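Local atomic coordinates of ferredoxin CarAc (PDB entry 7BUH), a protein that carries electrons, through its Rieske [2Fe-2S] cluster, from the reductase CarAd to the terminal oxygenase CarAa of carbazole 1,9a-dioxygenase. Residues W5-A10 and E97-V102; Q38-E43 and N73-M78; A51-G56 and I63-H68. All coordinates share one frame; numbering follows the deposited sequence. Where two conformers were deposited one is given.

Contact 1: residues W5-A10 and E97-V102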
ATOM      1  N   TRP A   5      12.309  -6.350  -4.633  1.00 16.46           N
ATOM      2  CA  TRP A   5      11.358  -6.843  -3.604  1.00 15.87           C
ATOM      3  C   TRP A   5      11.830  -6.337  -2.259  1.00 15.84           C
ATOM      4  O   TRP A   5      13.054  -6.385  -2.007  1.00 16.85           O
ATOM      5  CB  TRP A   5      11.283  -8.363  -3.669  1.00 16.29           C
ATOM      6  CG  TRP A   5      10.621  -8.820  -4.923  1.00 16.31           C
ATOM      7  CD1 TRP A   5      11.172  -9.181  -6.121  1.00 17.36           C
ATOM      8  CD2 TRP A   5       9.200  -8.943  -5.079  1.00 17.14           C
ATOM      9  NE1 TRP A   5      10.179  -9.487  -7.025  1.00 19.32           N
ATOM     10  CE2 TRP A   5       8.958  -9.347  -6.410  1.00 17.51           C
ATOM     11  CE3 TRP A   5       8.123  -8.693  -4.222  1.00 17.68           C
ATOM     12  CZ2 TRP A   5       7.671  -9.588  -6.876  1.00 20.32           C
ATOM     13  CZ3 TRP A   5       6.846  -8.914  -4.693  1.00 18.27           C
ATOM     14  CH2 TRP A   5       6.628  -9.356  -5.998  1.00 19.70           C
ATOM     15  N   LEU A   6      10.914  -5.807  -1.452  1.00 14.61           N
ATOM     16  CA  LEU A   6      11.235  -5.260  -0.124  1.00 15.91           C
ATOM     17  C   LEU A   6      10.692  -6.196   0.952  1.00 15.73           C
ATOM     18  O   LEU A   6       9.480  -6.465   0.950  1.00 14.44           O
ATOM     19  CB  LEU A   6      10.609  -3.873   0.006  1.00 16.37           C
ATOM     20  CG  LEU A   6      10.991  -2.865  -1.061  1.00 16.73           C
ATOM     21  CD1 LEU A   6      10.386  -1.533  -0.711  1.00 18.82           C
ATOM     22  CD2 LEU A   6      12.515  -2.749  -1.235  1.00 18.53           C
ATOM     23  N   LYS A   7      11.551  -6.685   1.830  1.00 16.48           N
ATOM     24  CA  LYS A   7      11.127  -7.609   2.890  1.00 18.46           C
ATOM     25  C   LYS A   7      10.402  -6.774   3.941  1.00 17.76           C
ATOM     26  O   LYS A   7      10.952  -5.746   4.419  1.00 21.55           O
ATOM     27  CB  LYS A   7      12.290  -8.421   3.447  1.00 22.48           C
ATOM     28  CG  LYS A   7      11.912  -9.298   4.640  1.00 25.40           C
ATOM     29  CD  LYS A   7      13.083 -10.109   5.165  1.00 29.51           C
ATOM     30  CE  LYS A   7      13.525 -11.158   4.173  1.00 34.46           C
ATOM     31  NZ  LYS A   7      14.733 -11.903   4.615  1.00 38.03           N
ATOM     32  N   VAL A   8       9.190  -7.190   4.291  1.00 16.36           N
ATOM     33  CA  VAL A   8       8.339  -6.457   5.267  1.00 16.54           C
ATOM     34  C   VAL A   8       8.439  -7.134   6.624  1.00 17.00           C
ATOM     35  O   VAL A   8       8.899  -6.482   7.607  1.00 18.52           O
ATOM     36  CB  VAL A   8       6.900  -6.383   4.736  1.00 16.52           C
ATOM     37  CG1 VAL A   8       5.976  -5.599   5.644  1.00 18.92           C
ATOM     38  CG2 VAL A   8       6.925  -5.786   3.352  1.00 16.54           C
ATOM     39  N   CYS A   9       7.982  -8.373   6.730  1.00 15.88           N
ATOM     40  CA  CYS A   9       7.888  -9.084   8.025  1.00 15.71           C
ATOM     41  C   CYS A   9       7.461 -10.513   7.751  1.00 15.42           C
ATOM     42  O   CYS A   9       7.124 -10.798   6.630  1.00 17.22           O
ATOM     43  CB  CYS A   9       6.852  -8.453   8.943  1.00 16.35           C
ATOM     44  SG  CYS A   9       5.208  -8.308   8.190  1.00 21.51           S
ATOM     45  N   ALA A  10       7.448 -11.355   8.770  1.00 15.59           N
ATOM     46  CA  ALA A  10       6.815 -12.678   8.699  1.00 14.63           C
ATOM     47  C   ALA A  10       5.315 -12.503   8.466  1.00 13.84           C
ATOM     48  O   ALA A  10       4.712 -11.631   9.117  1.00 15.24           O
ATOM     49  CB  ALA A  10       7.077 -13.437   9.975  1.00 16.11           C
ATOM     50  N   GLU A  97       8.791 -18.004   1.517  1.00 18.96           N
ATOM     51  CA  GLU A  97       9.267 -18.728   2.726  1.00 20.11           C
ATOM     52  C   GLU A  97       8.624 -18.097   3.973  1.00 18.10           C
ATOM     53  O   GLU A  97       9.349 -17.918   4.963  1.00 20.83           O
ATOM     54  CB  GLU A  97      10.788 -18.626   2.910  1.00 23.73           C
ATOM     55  CG  GLU A  97      11.626 -19.022   1.710  1.00 25.76           C
ATOM     56  CD  GLU A  97      11.741 -20.529   1.484  1.00 25.19           C
ATOM     57  OE1 GLU A  97      11.182 -21.309   2.261  1.00 28.94           O
ATOM     58  OE2 GLU A  97      12.326 -20.905   0.494  1.00 25.44           O
ATOM     59  N   GLY A  98       7.330 -17.761   3.925  1.00 17.31           N
ATOM     60  CA  GLY A  98       6.563 -17.279   5.097  1.00 16.89           C
ATOM     61  C   GLY A  98       6.859 -15.826   5.452  1.00 16.54           C
ATOM     62  O   GLY A  98       6.397 -15.323   6.535  1.00 16.31           O
ATOM     63  N   GLU A  99       7.559 -15.140   4.558  1.00 15.85           N
ATOM     64  CA  GLU A  99       7.887 -13.716   4.741  1.00 16.48           C
ATOM     65  C   GLU A  99       7.201 -12.898   3.656  1.00 14.20           C
ATOM     66  O   GLU A  99       7.255 -13.291   2.493  1.00 13.08           O
ATOM     67  CB  GLU A  99       9.406 -13.577   4.767  1.00 20.80           C
ATOM     68  CG  GLU A  99       9.952 -14.049   6.113  1.00 27.75           C
ATOM     69  CD  GLU A  99      11.058 -13.201   6.711  1.00 34.14           C
ATOM     70  OE1 GLU A  99      12.229 -13.547   6.480  1.00 36.71           O
ATOM     71  OE2 GLU A  99      10.736 -12.227   7.438  1.00 47.81           O
ATOM     72  N   VAL A 100       6.656 -11.756   4.063  1.00 13.91           N
ATOM     73  CA  VAL A 100       5.915 -10.836   3.153  1.00 14.02           C
ATOM     74  C   VAL A 100       6.926  -9.913   2.462  1.00 13.30           C
ATOM     75  O   VAL A 100       7.756  -9.275   3.164  1.00 13.12           O
ATOM     76  CB  VAL A 100       4.888 -10.013   3.948  1.00 14.13           C
ATOM     77  CG1 VAL A 100       4.188  -9.040   3.015  1.00 14.42           C
ATOM     78  CG2 VAL A 100       3.908 -10.947   4.657  1.00 14.44           C
ATOM     79  N   TYR A 101       6.870  -9.871   1.148  1.00 13.65           N
ATOM     80  CA  TYR A 101       7.659  -8.943   0.317  1.00 14.39           C
ATOM     81  C   TYR A 101       6.727  -8.101  -0.526  1.00 15.25           C
ATOM     82  O   TYR A 101       5.792  -8.635  -1.157  1.00 13.64           O
ATOM     83  CB  TYR A 101       8.601  -9.707  -0.613  1.00 14.94           C
ATOM     84  CG  TYR A 101       9.690 -10.447   0.104  1.00 16.28           C
ATOM     85  CD1 TYR A 101       9.415 -11.650   0.736  1.00 17.88           C
ATOM     86  CD2 TYR A 101      11.001 -10.008   0.089  1.00 16.76           C
ATOM     87  CE1 TYR A 101      10.400 -12.362   1.402  1.00 17.08           C
ATOM     88  CE2 TYR A 101      12.007 -10.710   0.751  1.00 18.57           C
ATOM     89  CZ  TYR A 101      11.704 -11.910   1.397  1.00 20.01           C
ATOM     90  OH  TYR A 101      12.656 -12.668   2.035  1.00 20.06           O
ATOM     91  N   VAL A 102       7.042  -6.815  -0.606  1.00 13.92           N
ATOM     92  CA  VAL A 102       6.325  -5.910  -1.531  1.00 13.84           C
ATOM     93  C   VAL A 102       7.265  -5.488  -2.659  1.00 14.33           C
ATOM     94  O   VAL A 102       8.416  -5.178  -2.400  1.00 13.56           O
ATOM     95  CB  VAL A 102       5.659  -4.741  -0.770  1.00 13.35           C
ATOM     96  CG1 VAL A 102       6.629  -3.849  -0.014  1.00 14.63           C
ATOM     97  CG2 VAL A 102       4.830  -3.915  -1.724  1.00 13.76           C
TER
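L6 and V102 face each other as an antiparallel hydrogen-bonded pair: L6 N donates to V102 O over 2.7 Å and V102 N returns a bond to L6 O. Farther along, V8 N reaches V100 O, while V100 N turns to C9 O (2.8 Å). V8 and C9 thus both stand opposite V100, a beta bulge, with V8 psi at -64° making the kink. The kink turns V8 toward the partner strand, where its CG2 lies 3.9 Å from V102 CG1 and its CB faces V100 CG1. Together with L6 CB, which also meets V102 CG1, these branches form the tightly packed, apolar part of the contact. At the strand start the W5 and Y101 side chains cross at about a right angle; W5 CE3 rests 3.8 Å from Y101 CB, and Y101 O approaches the indole at its edge. The K7 and Y101 side is looser and reaches solvent. There the two side chains run side by side and point the same way, K7 CB lying 3.5 Å from Y101 CE2. With CG anti to the backbone N (chi1 175°), the lysine starts out alongside the tyrosine ring and ends in a long salt bridge, NZ to E99 OE1 at 3.5 Å. Around the contact, N2 O accepts from W5 NE1, and K96 makes a cation-pi contact with the indole. Strand 5-10 is an edge strand of its six-stranded antiparallel sheet, with strand 90-96 on the far side of 99-103; V100 and V102 pack inward on strands 27-35 and 38-43, while L6 and V8 touch V22 of strand 18-24.

Contact 2: residues Q38-E43 and N73-M78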
ATOM      1  N   GLN A  38      -5.002 -12.770   2.632  1.00 14.13           N
ATOM      2  CA  GLN A  38      -4.401 -12.243   1.396  1.00 13.49           C
ATOM      3  C   GLN A  38      -3.727 -10.918   1.752  1.00 12.29           C
ATOM      4  O   GLN A  38      -4.112 -10.275   2.736  1.00 12.79           O
ATOM      5  CB  GLN A  38      -5.414 -12.073   0.262  1.00 15.07           C
ATOM      6  CG  GLN A  38      -6.096 -13.375  -0.136  1.00 16.93           C
ATOM      7  CD  GLN A  38      -7.271 -13.132  -1.061  1.00 19.89           C
ATOM      8  OE1 GLN A  38      -7.685 -11.998  -1.302  1.00 24.88           O
ATOM      9  NE2 GLN A  38      -7.809 -14.205  -1.614  1.00 20.23           N
ATOM     10  N   PHE A  39      -2.709 -10.598   0.986  1.00 11.41           N
ATOM     11  CA  PHE A  39      -1.855  -9.399   1.168  1.00 10.94           C
ATOM     12  C   PHE A  39      -1.948  -8.518  -0.065  1.00 10.86           C
ATOM     13  O   PHE A  39      -1.888  -9.048  -1.188  1.00 10.05           O
ATOM     14  CB  PHE A  39      -0.407  -9.816   1.441  1.00 11.59           C
ATOM     15  CG  PHE A  39      -0.233 -10.552   2.738  1.00 12.14           C
ATOM     16  CD1 PHE A  39      -0.388 -11.935   2.796  1.00 12.94           C
ATOM     17  CD2 PHE A  39       0.059  -9.845   3.901  1.00 12.83           C
ATOM     18  CE1 PHE A  39      -0.221 -12.603   4.008  1.00 13.16           C
ATOM     19  CE2 PHE A  39       0.251 -10.517   5.100  1.00 13.40           C
ATOM     20  CZ  PHE A  39       0.075 -11.893   5.144  1.00 13.36           C
ATOM     21  N   TYR A  40      -2.046  -7.201   0.147  1.00 10.03           N
ATOM     22  CA  TYR A  40      -2.120  -6.167  -0.917  1.00 10.73           C
ATOM     23  C   TYR A  40      -1.223  -5.011  -0.481  1.00 10.29           C
ATOM     24  O   TYR A  40      -0.882  -4.902   0.721  1.00  9.78           O
ATOM     25  CB  TYR A  40      -3.571  -5.729  -1.151  1.00 11.26           C
ATOM     26  CG  TYR A  40      -4.425  -6.878  -1.600  1.00 11.93           C
ATOM     27  CD1 TYR A  40      -4.364  -7.327  -2.922  1.00 13.57           C
ATOM     28  CD2 TYR A  40      -5.174  -7.616  -0.694  1.00 12.60           C
ATOM     29  CE1 TYR A  40      -5.086  -8.438  -3.342  1.00 15.43           C
ATOM     30  CE2 TYR A  40      -5.911  -8.717  -1.108  1.00 13.18           C
ATOM     31  CZ  TYR A  40      -5.863  -9.129  -2.431  1.00 14.82           C
ATOM     32  OH  TYR A  40      -6.540 -10.244  -2.833  1.00 17.55           O
ATOM     33  N   ALA A  41      -0.838  -4.178  -1.424  1.00  9.58           N
ATOM     34  CA  ALA A  41      -0.015  -2.999  -1.118  1.00  9.86           C
ATOM     35  C   ALA A  41      -0.421  -1.841  -2.012  1.00  9.98           C
ATOM     36  O   ALA A  41      -0.722  -2.062  -3.196  1.00 10.20           O
ATOM     37  CB  ALA A  41       1.449  -3.316  -1.286  1.00  9.48           C
ATOM     38  N   THR A  42      -0.384  -0.649  -1.458  1.00  9.92           N
ATOM     39  CA  THR A  42      -0.545   0.603  -2.221  1.00 10.37           C
ATOM     40  C   THR A  42       0.530   1.589  -1.774  1.00 10.52           C
ATOM     41  O   THR A  42       1.221   1.312  -0.807  1.00 10.32           O
ATOM     42  CB  THR A  42      -1.940   1.198  -1.969  1.00 10.82           C
ATOM     43  OG1 THR A  42      -2.093   1.594  -0.600  1.00 11.40           O
ATOM     44  CG2 THR A  42      -3.076   0.262  -2.320  1.00 10.81           C
ATOM     45  N   GLU A  43       0.580   2.759  -2.403  1.00 11.32           N
ATOM     46  CA  GLU A  43       1.167   3.952  -1.786  1.00 11.45           C
ATOM     47  C   GLU A  43       0.536   4.117  -0.396  1.00 10.93           C
ATOM     48  O   GLU A  43      -0.683   3.861  -0.224  1.00 10.31           O
ATOM     49  CB  GLU A  43       0.907   5.200  -2.632  1.00 14.83           C
ATOM     50  CG  GLU A  43       1.695   5.208  -3.912  1.00 18.47           C
ATOM     51  CD  GLU A  43       1.102   6.020  -5.065  1.00 24.99           C
ATOM     52  OE1 GLU A  43      -0.023   6.652  -4.941  1.00 20.78           O
ATOM     53  OE2 GLU A  43       1.782   6.001  -6.128  1.00 32.07           O
ATOM     54  N   ASN A  73     -10.157   1.066  -2.309  1.00 11.13           N
ATOM     55  CA  ASN A  73     -10.082  -0.414  -2.389  1.00 12.38           C
ATOM     56  C   ASN A  73      -8.591  -0.776  -2.389  1.00 12.26           C
ATOM     57  O   ASN A  73      -7.889  -0.248  -3.250  1.00 12.39           O
ATOM     58  CB  ASN A  73     -10.793  -0.937  -3.628  1.00 14.20           C
ATOM     59  CG  ASN A  73     -10.829  -2.451  -3.630  1.00 16.72           C
ATOM     60  OD1 ASN A  73      -9.817  -3.097  -3.855  1.00 20.44           O
ATOM     61  ND2 ASN A  73     -11.999  -3.023  -3.425  1.00 19.74           N
ATOM     62  N   VAL A  74      -8.102  -1.605  -1.459  1.00 11.50           N
ATOM     63  CA  VAL A  74      -6.644  -1.920  -1.356  1.00 12.32           C
ATOM     64  C   VAL A  74      -6.154  -2.816  -2.507  1.00 12.51           C
ATOM     65  O   VAL A  74      -4.927  -2.830  -2.797  1.00 12.28           O
ATOM     66  CB  VAL A  74      -6.281  -2.506   0.023  1.00 13.04           C
ATOM     67  CG1 VAL A  74      -6.618  -1.540   1.160  1.00 12.29           C
ATOM     68  CG2 VAL A  74      -6.919  -3.850   0.264  1.00 13.29           C
ATOM     69  N   CYS A  75      -7.063  -3.557  -3.140  1.00 12.92           N
ATOM     70  CA  CYS A  75      -6.781  -4.486  -4.267  1.00 14.40           C
ATOM     71  C   CYS A  75      -6.574  -3.696  -5.563  1.00 13.69           C
ATOM     72  O   CYS A  75      -5.687  -4.055  -6.372  1.00 15.99           O
ATOM     73  CB  CYS A  75      -7.964  -5.433  -4.445  1.00 15.10           C
ATOM     74  SG  CYS A  75      -8.373  -6.401  -2.974  1.00 19.51           S
ATOM     75  N   THR A  76      -7.396  -2.677  -5.799  1.00 12.00           N
ATOM     76  CA  THR A  76      -7.399  -1.910  -7.076  1.00 12.23           C
ATOM     77  C   THR A  76      -6.707  -0.549  -6.953  1.00 11.80           C
ATOM     78  O   THR A  76      -6.367   0.018  -8.011  1.00 12.73           O
ATOM     79  CB  THR A  76      -8.829  -1.709  -7.584  1.00 11.80           C
ATOM     80  OG1 THR A  76      -9.527  -0.867  -6.675  1.00 10.79           O
ATOM     81  CG2 THR A  76      -9.563  -3.020  -7.781  1.00 11.61           C
ATOM     82  N   GLY A  77      -6.619  -0.021  -5.723  1.00 10.96           N
ATOM     83  CA  GLY A  77      -6.169   1.343  -5.436  1.00 11.01           C
ATOM     84  C   GLY A  77      -7.228   2.370  -5.774  1.00 10.98           C
ATOM     85  O   GLY A  77      -6.936   3.545  -5.652  1.00 10.54           O
ATOM     86  N   MET A  78      -8.427   1.963  -6.183  1.00 11.73           N
ATOM     87  CA  MET A  78      -9.413   2.933  -6.711  1.00 13.52           C
ATOM     88  C   MET A  78     -10.118   3.599  -5.544  1.00 11.91           C
ATOM     89  O   MET A  78     -10.387   2.958  -4.534  1.00 12.22           O
ATOM     90  CB  MET A  78     -10.419   2.249  -7.637  1.00 14.79           C
ATOM     91  CG  MET A  78      -9.785   1.737  -8.894  1.00 16.32           C
ATOM     92  SD  MET A  78      -9.116   3.047  -9.944  1.00 19.39           S
ATOM     93  CE  MET A  78     -10.617   3.930 -10.376  1.00 21.66           C
TER
HETATM   94  O   HOH W   1      -3.048  -3.558  -4.284  1.00 19.46           O
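N73 OD1, gripped by C75 N at 2.9 Å and T76 N at 3.1 Å, shapes the turn that sets V74 and C75 against Y40. The two N-H groups come to the amide oxygen from opposite faces of its plane, forming an Asx turn and an Asx motif that hold it from both sides. A backbone bond from G77 N to N73 O and an ST turn, M78 N to T76 OG1, tighten the loop further. C75 SG, anti to its own carbonyl carbon (chi1 -58°), sits over the centre of the Y40 ring, 3.7 Å from the centroid and only 10° off the ring normal, a sulfur-aromatic contact. Below it, Y40 CB meets V74 O and lies 4.1 Å from V74 CG2, and T42 CG2 approaches the same carbonyl oxygen at 3.6 Å. The phenol is tied down at its other end: Y40 OH donates to Q38 OE1 (2.6 Å), the hydroxyl standing above the amide plane. An alanine in place of Y40 would probably leave C75 SG without its aromatic cover and Q38 OE1 without the hydroxyl, opening a gap beside the loop. T42 OG1 turns to E43 O and to Y33 OH, so its methyl is the branch presented to the loop. A water bonded to A41 O at 3.0 Å lies between that carbonyl and V74 O. The strand and the loop meet through a sulfur on a ring and a methyl and a methylene against a carbonyl, with that water between the two backbones, while the strand's backbone bonds go to its neighbours in the sheet, among them Y33, A31 and F91, and the loop is braced by N73 and T76; the contact probably rests on shape and dispersion more than on direct polar bonds.

Contact 3: residues A51-G56 and I63-H68; sequences ASLSEG and IECPFH. With NA (sodium ion), chain C; FES (Fe2/s2 (inorganic) cluster), chain B.
A51 CB lies against C65 SG at 3.6 Å, beside the [2Fe-2S] cluster. C65 SG binds one iron, FE2, at 2.3 Å, sharing it with C46, and H68 ND1 binds the other, FE1, at 2.1 Å, sharing it with H48. The cysteine sulfur is anti to its backbone N (chi1 178°), which directs it to the iron. F67 N donates to C65 SG, nearly straight, at 3.5 Å. Next out, L53 CD2 backs this ligand, packing 3.8 Å from C65 CB, while L53 CB meets I63 CG1. P66 lies across the turn of the other segment: its CG approaches S52 O at 3.5 Å and its CB faces E55 O. G56 CA comes within 3.2 Å of E64 O in a CA-H...O contact, so close that a beta carbon would collide with that oxygen. Behind these groups the 3-10 turn is closed by E55 N to S52 O and G56 N to L53 O, and D44 accepts from the hydroxyls of both S52 and S54. On the outer side E64 OE2 binds a sodium ion at 2.2 Å, together with D59 and two waters that also donate to E64 OE1. Two cysteines on one iron and two histidines on the other, drawn from C46-H48 and C65-H68 on two loops, are the hallmark of the Rieske cluster-binding site.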
ATOM      1  N   ALA A  51      -2.413  12.208   4.324  1.00 16.13           N
ATOM      2  CA  ALA A  51      -2.424  11.367   5.535  1.00 14.85           C
ATOM      3  C   ALA A  51      -1.685  10.062   5.242  1.00 14.38           C
ATOM      4  O   ALA A  51      -1.523   9.693   4.059  1.00 13.09           O
ATOM      5  CB  ALA A  51      -3.829  11.105   5.978  1.00 15.64           C
ATOM      6  N   SER A  52      -1.277   9.366   6.301  1.00 14.00           N
ATOM      7  CA  SER A  52      -0.740   7.987   6.201  1.00 13.94           C
ATOM      8  C   SER A  52      -1.904   6.992   6.289  1.00 13.85           C
ATOM      9  O   SER A  52      -2.528   6.861   7.358  1.00 13.30           O
ATOM     10  CB  SER A  52       0.333   7.761   7.234  1.00 14.19           C
ATOM     11  OG  SER A  52       0.806   6.440   7.167  1.00 15.04           O
ATOM     12  N   LEU A  53      -2.171   6.264   5.205  1.00 12.03           N
ATOM     13  CA  LEU A  53      -3.211   5.209   5.208  1.00 12.71           C
ATOM     14  C   LEU A  53      -2.899   4.078   6.200  1.00 12.58           C
ATOM     15  O   LEU A  53      -3.844   3.467   6.689  1.00 13.08           O
ATOM     16  CB  LEU A  53      -3.438   4.687   3.786  1.00 12.19           C
ATOM     17  CG  LEU A  53      -4.020   5.721   2.825  1.00 11.97           C
ATOM     18  CD1 LEU A  53      -4.110   5.152   1.435  1.00 12.60           C
ATOM     19  CD2 LEU A  53      -5.389   6.199   3.292  1.00 13.78           C
ATOM     20  N   SER A  54      -1.630   3.795   6.495  0.50 12.69           N
ATOM     21  CA  SER A  54      -1.251   2.750   7.484  0.50 12.98           C
ATOM     22  C   SER A  54      -1.662   3.170   8.905  0.50 14.32           C
ATOM     23  O   SER A  54      -1.520   2.334   9.808  0.50 14.58           O
ATOM     24  CB  SER A  54       0.205   2.427   7.425  0.50 12.62           C
ATOM     25  OG  SER A  54       0.967   3.595   7.650  0.50 11.87           O
ATOM     26  N   GLU A  55      -2.155   4.392   9.106  1.00 14.73           N
ATOM     27  CA  GLU A  55      -2.723   4.838  10.417  1.00 16.30           C
ATOM     28  C   GLU A  55      -4.254   4.762  10.367  1.00 16.19           C
ATOM     29  O   GLU A  55      -4.913   5.183  11.341  1.00 16.28           O
ATOM     30  CB  GLU A  55      -2.200   6.232  10.758  1.00 19.03           C
ATOM     31  CG  GLU A  55      -0.710   6.265  11.084  1.00 22.16           C
ATOM     32  CD  GLU A  55      -0.093   7.665  11.168  1.00 28.31           C
ATOM     33  OE1 GLU A  55      -0.859   8.661  11.163  1.00 29.20           O
ATOM     34  OE2 GLU A  55       1.165   7.776  11.220  1.00 29.70           O
ATOM     35  N   GLY A  56      -4.820   4.286   9.253  1.00 14.96           N
ATOM     36  CA  GLY A  56      -6.269   4.154   9.073  1.00 15.01           C
ATOM     37  C   GLY A  56      -6.834   2.835   9.566  1.00 15.18           C
ATOM     38  O   GLY A  56      -6.235   2.174  10.437  1.00 15.89           O
ATOM     39  N   ILE A  63      -9.547   0.440   2.687  1.00 10.85           N
ATOM     40  CA  ILE A  63      -8.791   1.241   3.684  1.00 11.37           C
ATOM     41  C   ILE A  63      -9.502   2.587   3.841  1.00 11.50           C
ATOM     42  O   ILE A  63      -9.659   3.310   2.839  1.00 11.49           O
ATOM     43  CB  ILE A  63      -7.304   1.408   3.313  1.00 11.64           C
ATOM     44  CG1 ILE A  63      -6.576   2.165   4.419  1.00 11.17           C
ATOM     45  CG2 ILE A  63      -7.106   2.077   1.960  1.00 10.83           C
ATOM     46  CD1 ILE A  63      -6.690   1.512   5.780  1.00 12.93           C
ATOM     47  N   GLU A  64      -9.846   2.916   5.077  1.00 12.68           N
ATOM     48  CA  GLU A  64     -10.430   4.210   5.493  1.00 13.69           C
ATOM     49  C   GLU A  64      -9.306   5.129   5.978  1.00 13.70           C
ATOM     50  O   GLU A  64      -8.625   4.784   6.944  1.00 13.06           O
ATOM     51  CB  GLU A  64     -11.491   3.989   6.569  1.00 14.45           C
ATOM     52  CG  GLU A  64     -12.599   3.086   6.099  1.00 16.21           C
ATOM     53  CD  GLU A  64     -13.593   2.646   7.161  1.00 19.61           C
ATOM     54  OE1 GLU A  64     -13.271   2.778   8.361  1.00 19.00           O
ATOM     55  OE2 GLU A  64     -14.710   2.177   6.767  1.00 18.18           O
ATOM     56  N   CYS A  65      -9.137   6.266   5.298  1.00 12.48           N
ATOM     57  CA  CYS A  65      -8.131   7.290   5.624  1.00 12.16           C
ATOM     58  C   CYS A  65      -8.439   7.894   6.994  1.00 13.28           C
ATOM     59  O   CYS A  65      -9.577   8.277   7.253  1.00 12.55           O
ATOM     60  CB  CYS A  65      -8.169   8.406   4.587  1.00 12.35           C
ATOM     61  SG  CYS A  65      -6.979   9.702   4.988  1.00 12.62           S
ATOM     62  N   PRO A  66      -7.453   8.047   7.892  1.00 14.40           N
ATOM     63  CA  PRO A  66      -7.731   8.608   9.216  1.00 16.00           C
ATOM     64  C   PRO A  66      -8.000  10.120   9.229  1.00 17.66           C
ATOM     65  O   PRO A  66      -8.541  10.599  10.210  1.00 18.13           O
ATOM     66  CB  PRO A  66      -6.442   8.261   9.979  1.00 16.32           C
ATOM     67  CG  PRO A  66      -5.366   8.266   8.939  1.00 15.69           C
ATOM     68  CD  PRO A  66      -6.040   7.683   7.717  1.00 14.83           C
ATOM     69  N   PHE A  67      -7.654  10.871   8.181  1.00 17.69           N
ATOM     70  CA  PHE A  67      -7.730  12.349   8.253  0.54 19.46           C
ATOM     71  C   PHE A  67      -9.166  12.802   7.934  1.00 19.25           C
ATOM     72  O   PHE A  67      -9.785  13.451   8.850  1.00 20.04           O
ATOM     73  CB  PHE A  67      -6.621  12.994   7.421  0.54 20.22           C
ATOM     74  CG  PHE A  67      -6.261  14.359   7.937  0.54 22.39           C
ATOM     75  CD1 PHE A  67      -5.811  14.526   9.244  0.54 22.75           C
ATOM     76  CD2 PHE A  67      -6.447  15.485   7.151  0.54 22.66           C
ATOM     77  CE1 PHE A  67      -5.524  15.793   9.732  0.54 23.78           C
ATOM     78  CE2 PHE A  67      -6.160  16.751   7.642  0.54 22.85           C
ATOM     79  CZ  PHE A  67      -5.693  16.902   8.927  0.54 23.28           C
ATOM     80  N   HIS A  68      -9.704  12.455   6.760  1.00 17.69           N
ATOM     81  CA  HIS A  68     -11.049  12.910   6.313  1.00 17.65           C
ATOM     82  C   HIS A  68     -12.006  11.754   6.036  1.00 17.46           C
ATOM     83  O   HIS A  68     -13.088  12.034   5.526  1.00 17.28           O
ATOM     84  CB  HIS A  68     -11.019  13.774   5.046  1.00 19.38           C
ATOM     85  CG  HIS A  68     -10.086  14.925   5.142  1.00 20.70           C
ATOM     86  ND1 HIS A  68      -8.961  15.010   4.354  1.00 18.61           N
ATOM     87  CD2 HIS A  68     -10.086  16.010   5.949  1.00 19.39           C
ATOM     88  CE1 HIS A  68      -8.306  16.119   4.663  1.00 20.04           C
ATOM     89  NE2 HIS A  68      -8.984  16.753   5.637  1.00 18.57           N
TER
HETATM   90 NA    NA C 502     -16.380   1.441   8.026  1.00 12.68          NA
HETATM   91 FE1  FES B 501      -8.285  13.503   2.999  1.00 13.90          FE
HETATM   92 FE2  FES B 501      -7.199  11.067   3.141  1.00 12.17          FE
HETATM   93  S1  FES B 501      -6.168  12.984   3.571  1.00 13.43           S
HETATM   94  S2  FES B 501      -9.344  11.582   2.822  1.00 12.74           S
HETATM   95  O   HOH W   2     -14.780   0.615   9.918  1.00 21.53           O
HETATM   96  O   HOH W   3     -15.875   3.316   9.350  0.50 25.39           O

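From the N terminus, strand 5-10 comes first, and its pairing with 97-102 (contact 1) closes a loop that takes in nearly the whole domain, joining the two ends of the Rieske fold. Inside that span the chain runs on to 38-43, which contact 2 ties to the loop at 73-78. Contact 3, between 51-56 and 63-68, lies within this second loop in turn, so the three are nested and none cross. Contact 1 and strand 38-43 share the six-stranded sheet and touch by side chains, V102 CG2 packing on A41 CB; contacts 2 and 3 touch where V74 meets I63. Contact 3, across the chain's centre from contact 1, supplies two of the four cluster ligands.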